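Local structure of GrgF (Penicillium sp. sh18, 6LZH) at residues F13-L19 with H90-A94. The protein acts as a polyketide transferase in the biosynthesis of gregatin A, a chain-fused fungal polyketide with an alkylated furanone core. Numbering follows the deposited sequence.
Sequences FTTLDGL and HLHDA
T15 and D93 bring the backbones closest, CA to CA 5.7 Å, where the end of strand 9-14 passes into a type I turn, T15 to G18, beside helix 84-99. D93 OD2 accepts the backbone N-H of L16 at 2.7 Å, the donor lying well above the carboxylate plane; the same oxygen forms a salt bridge with R161 of the second subunit, so one carboxylate ties the turn to the helix and to the dimer partner. The turn joins strands 9-14 and 20-26 of the alpha/beta hydrolase sheet as a beta hairpin; G18 N to T15 O (2.9 Å) closes the turn, T15 N to L19 O (2.8 Å) the loop. With CG2 anti to its carbonyl carbon, T15 sets this methyl over the centre of one H90 ring face in a CH-pi contact, while its hydroxyl donates to D17 OD1. H90 NE2 donates to D17 OD1 at 3.0 Å, using the syn lone pair of that oxygen, which lies 19° out of the ring plane. A leucine here, with no N-H to offer, would probably leave the D17 carboxylate less firmly oriented and the T15 methyl without a flat face to rest on. One turn farther along the helix, A94 CB packs against F13 CZ at 3.7 Å.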
loop_
_atom_site.group_PDB
_atom_site.type_symbol
_atom_site.label_atom_id
_atom_site.label_comp_id
_atom_site.label_asym_id
_atom_site.label_seq_id
_atom_site.Cartn_x
_atom_site.Cartn_y
_atom_site.Cartn_z
ATOM N N PHE A 13 12.668 -8.473 -17.730
ATOM C CA PHE A 13 12.117 -9.537 -16.907
ATOM C C PHE A 13 10.667 -9.193 -16.610
ATOM O O PHE A 13 10.243 -8.040 -16.759
ATOM C CB PHE A 13 12.928 -9.754 -15.612
ATOM C CG PHE A 13 12.956 -8.541 -14.680
ATOM C CD1 PHE A 13 13.868 -7.499 -14.891
ATOM C CD2 PHE A 13 12.089 -8.461 -13.594
ATOM C CE1 PHE A 13 13.908 -6.393 -14.036
ATOM C CE2 PHE A 13 12.116 -7.365 -12.725
ATOM C CZ PHE A 13 13.027 -6.329 -12.947
ATOM N N THR A 14 9.909 -10.215 -16.214
ATOM C CA THR A 14 8.461 -10.110 -16.058
ATOM C C THR A 14 8.093 -9.979 -14.583
ATOM O O THR A 14 8.706 -10.617 -13.721
ATOM C CB THR A 14 7.779 -11.334 -16.680
ATOM O OG1 THR A 14 8.259 -11.500 -18.027
ATOM C CG2 THR A 14 6.263 -11.163 -16.723
ATOM N N THR A 15 7.093 -9.144 -14.290
ATOM C CA THR A 15 6.643 -8.980 -12.914
ATOM C C THR A 15 5.439 -9.876 -12.633
ATOM O O THR A 15 4.753 -10.339 -13.548
ATOM C CB THR A 15 6.264 -7.523 -12.625
ATOM O OG1 THR A 15 5.123 -7.173 -13.417
ATOM C CG2 THR A 15 7.413 -6.582 -12.968
ATOM N N LEU A 16 5.167 -10.083 -11.343
ATOM C CA LEU A 16 4.014 -10.898 -10.971
ATOM C C LEU A 16 2.730 -10.344 -11.580
ATOM O O LEU A 16 1.851 -11.110 -11.991
ATOM C CB LEU A 16 3.902 -10.996 -9.450
ATOM C CG LEU A 16 2.790 -11.866 -8.837
ATOM C CD1 LEU A 16 2.889 -13.323 -9.286
ATOM C CD2 LEU A 16 2.854 -11.784 -7.332
ATOM N N ASP A 17 2.611 -9.018 -11.690
ATOM C CA ASP A 17 1.398 -8.445 -12.258
ATOM C C ASP A 17 1.490 -8.246 -13.770
ATOM O O ASP A 17 0.724 -7.452 -14.327
ATOM C CB ASP A 17 1.018 -7.130 -11.553
ATOM C CG ASP A 17 2.217 -6.264 -11.178
ATOM O OD1 ASP A 17 3.350 -6.532 -11.620
ATOM O OD2 ASP A 17 2.011 -5.285 -10.424
ATOM N N GLY A 18 2.384 -8.971 -14.448
ATOM C CA GLY A 18 2.331 -9.083 -15.892
ATOM C C GLY A 18 3.059 -8.032 -16.700
ATOM O O GLY A 18 2.874 -7.985 -17.923
ATOM N N LEU A 19 3.878 -7.195 -16.080
ATOM C CA LEU A 19 4.599 -6.166 -16.815
ATOM C C LEU A 19 5.984 -6.656 -17.217
ATOM O O LEU A 19 6.598 -7.458 -16.514
ATOM C CB LEU A 19 4.761 -4.909 -15.959
ATOM C CG LEU A 19 3.467 -4.363 -15.373
ATOM C CD1 LEU A 19 3.792 -3.410 -14.272
ATOM C CD2 LEU A 19 2.694 -3.677 -16.470
ATOM N N HIS A 90 8.251 -5.379 -7.151
ATOM C CA HIS A 90 8.965 -5.679 -8.383
ATOM C C HIS A 90 10.420 -6.029 -8.107
ATOM O O HIS A 90 11.017 -6.806 -8.854
ATOM C CB HIS A 90 8.836 -4.499 -9.339
ATOM C CG HIS A 90 7.479 -4.384 -9.956
ATOM N ND1 HIS A 90 7.092 -3.300 -10.717
ATOM C CD2 HIS A 90 6.414 -5.225 -9.926
ATOM C CE1 HIS A 90 5.849 -3.477 -11.128
ATOM N NE2 HIS A 90 5.415 -4.638 -10.664
ATOM N N LEU A 91 10.999 -5.491 -7.028
ATOM C CA LEU A 91 12.355 -5.886 -6.647
ATOM C C LEU A 91 12.409 -7.341 -6.194
ATOM O O LEU A 91 13.425 -8.017 -6.403
ATOM C CB LEU A 91 12.888 -4.979 -5.546
ATOM C CG LEU A 91 13.395 -3.615 -5.997
ATOM C CD1 LEU A 91 13.796 -2.797 -4.773
ATOM C CD2 LEU A 91 14.593 -3.761 -6.954
ATOM N N HIS A 92 11.332 -7.851 -5.585
ATOM C CA HIS A 92 11.260 -9.293 -5.332
ATOM C C HIS A 92 11.260 -10.079 -6.646
ATOM O O HIS A 92 11.872 -11.150 -6.749
ATOM C CB HIS A 92 10.007 -9.656 -4.535
ATOM C CG HIS A 92 9.764 -8.807 -3.324
ATOM N ND1 HIS A 92 10.785 -8.256 -2.577
ATOM C CD2 HIS A 92 8.608 -8.411 -2.734
ATOM C CE1 HIS A 92 10.269 -7.568 -1.571
ATOM N NE2 HIS A 92 8.951 -7.651 -1.639
ATOM N N ASP A 93 10.562 -9.573 -7.659
ATOM C CA ASP A 93 10.562 -10.254 -8.950
ATOM C C ASP A 93 11.931 -10.151 -9.611
ATOM O O ASP A 93 12.384 -11.091 -10.281
ATOM C CB ASP A 93 9.469 -9.666 -9.856
ATOM C CG ASP A 93 8.072 -9.903 -9.305
ATOM O OD1 ASP A 93 7.927 -10.840 -8.489
ATOM O OD2 ASP A 93 7.126 -9.144 -9.678
ATOM N N ALA A 94 12.616 -9.029 -9.406
ATOM C CA ALA A 94 13.973 -8.892 -9.927
ATOM C C ALA A 94 14.922 -9.886 -9.263
ATOM O O ALA A 94 15.744 -10.513 -9.941
ATOM C CB ALA A 94 14.457 -7.452 -9.728
#